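Local atomic coordinates of putative peptidase (Chlamydophila abortus, PDB entry 3CE2), a protein that is probably a zinc-dependent oligopeptidase of the M3B family, thought to cut short peptides. Residues 400-405 / 428-433. Numbering follows the deposited sequence.
Sequences IAHEGG and LAEIAS. With ZN (zinc ion), chain D.
One zinc ion joins His-402 to Glu-430: NE2 of His-402 lies 2.1 Å from the metal and OE2 of Glu-430 lies 2.5 Å from it. NE2 of His-406, one turn further along helix 394-416, binds the same ion. Imidazole suits the first place because its two nitrogens face different ways: while NE2 serves the metal, ND1 is hydrogen-bonded to Glu-437 OE2, a second-shell carboxylate that, with the metal, helps set the rotation of the ring and probably makes NE2 a stronger donor to zinc. The His-402 CG stands anti to the backbone N (chi1 -173°), which carries the ring from the helix towards the metal. Of the Glu-430 carboxylate, OE2 alone is within bonding distance; OE1, 3.7 Å from the zinc, lies near the plane of the His-402 ring beside CE1.

With Glu-403 between the histidines, this is the HExxH motif of the gluzincin metallopeptidases, whose third protein ligand is a glutamate further along the chain, here just before helix 431-447. OE1 of Glu-403 is hydrogen-bonded to Ser-376.

Ser-433, in the first turn of that helix, faces the first one. Its CB sits over one face of the His-402 ring, 3.4 Å from the centroid and 7° off the normal, a CH-pi contact made by the one carbon of a short side chain. Its OG turns back to the carbonyl O of Glu-430, 2.9 Å away, approaching from above the carbonyl plane and tying the start of helix 431-447 to the ligand residue.

Beside this, Gly-405 presents bare backbone to the same helix: its CA is 4.2 Å from Ser-433 CA, and the lack of a side chain lets the two backbones approach this closely. The small methyl of Ala-432 rests against Gly-405 O, while Tyr-563 and Leu-567 of helix 559-567 also touch this alanine.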
# COMPACT_ATOMS: atom_id res chain seq x y z
N ILE A 400 -16.09 2.87 -0.94
CA ILE A 400 -16.26 4.01 -1.83
C ILE A 400 -15.38 5.18 -1.38
O ILE A 400 -14.71 5.80 -2.21
CB ILE A 400 -17.69 4.51 -1.83
CG1 ILE A 400 -18.62 3.48 -2.44
CG2 ILE A 400 -17.81 5.80 -2.61
CD1 ILE A 400 -20.05 3.91 -2.36
N ALA A 401 -15.37 5.47 -0.07
CA ALA A 401 -14.53 6.55 0.45
C ALA A 401 -13.06 6.27 0.19
O ALA A 401 -12.30 7.16 -0.19
CB ALA A 401 -14.78 6.80 1.94
N HIS A 402 -12.65 5.01 0.37
CA HIS A 402 -11.27 4.61 0.11
C HIS A 402 -10.90 4.75 -1.37
O HIS A 402 -9.92 5.42 -1.73
CB HIS A 402 -11.10 3.16 0.55
CG HIS A 402 -9.70 2.65 0.51
ND1 HIS A 402 -8.89 2.62 1.62
CD2 HIS A 402 -8.97 2.12 -0.51
CE1 HIS A 402 -7.72 2.09 1.30
NE2 HIS A 402 -7.74 1.79 0.01
N GLU A 403 -11.69 4.11 -2.24
CA GLU A 403 -11.41 4.12 -3.66
C GLU A 403 -11.59 5.52 -4.23
O GLU A 403 -10.86 5.92 -5.13
CB GLU A 403 -12.27 3.10 -4.41
CG GLU A 403 -12.00 1.65 -4.00
CD GLU A 403 -10.51 1.26 -4.06
OE1 GLU A 403 -9.70 2.00 -4.67
OE2 GLU A 403 -10.14 0.23 -3.48
N GLY A 404 -12.55 6.27 -3.69
CA GLY A 404 -12.72 7.68 -4.07
C GLY A 404 -11.47 8.49 -3.77
O GLY A 404 -11.08 9.40 -4.52
N GLY A 405 -10.81 8.16 -2.67
CA GLY A 405 -9.55 8.77 -2.35
C GLY A 405 -8.47 8.53 -3.39
O GLY A 405 -7.86 9.50 -3.87
N LEU A 428 3.39 7.06 -1.29
CA LEU A 428 2.33 8.06 -1.05
C LEU A 428 0.95 7.54 -1.40
O LEU A 428 -0.04 8.25 -1.25
CB LEU A 428 2.58 9.34 -1.85
CG LEU A 428 3.81 10.23 -1.66
CD1 LEU A 428 3.74 11.36 -2.69
CD2 LEU A 428 3.89 10.80 -0.23
N ALA A 429 0.86 6.30 -1.87
CA ALA A 429 -0.41 5.81 -2.44
C ALA A 429 -1.49 5.45 -1.44
O ALA A 429 -2.61 5.16 -1.83
CB ALA A 429 -0.14 4.61 -3.36
N GLU A 430 -1.18 5.43 -0.16
CA GLU A 430 -2.21 5.07 0.79
C GLU A 430 -2.79 6.27 1.56
O GLU A 430 -3.80 6.15 2.26
CB GLU A 430 -1.75 3.93 1.73
CG GLU A 430 -2.02 2.49 1.22
CD GLU A 430 -3.52 2.15 1.01
OE1 GLU A 430 -4.32 2.17 1.98
OE2 GLU A 430 -3.91 1.83 -0.12
N ILE A 431 -2.17 7.43 1.41
CA ILE A 431 -2.57 8.62 2.15
C ILE A 431 -3.99 9.08 1.83
O ILE A 431 -4.82 9.29 2.74
CB ILE A 431 -1.56 9.76 1.89
CG1 ILE A 431 -0.18 9.37 2.40
CG2 ILE A 431 -1.99 11.06 2.54
CD1 ILE A 431 0.81 10.52 2.31
N ALA A 432 -4.29 9.26 0.54
CA ALA A 432 -5.57 9.85 0.15
C ALA A 432 -6.73 8.96 0.53
O ALA A 432 -7.77 9.45 0.96
CB ALA A 432 -5.60 10.13 -1.33
N SER A 433 -6.54 7.65 0.36
CA SER A 433 -7.58 6.69 0.69
C SER A 433 -7.83 6.63 2.20
O SER A 433 -8.98 6.60 2.65
CB SER A 433 -7.19 5.31 0.18
OG SER A 433 -5.85 5.03 0.55
ZN ZN D . -6.10 1.36 -1.20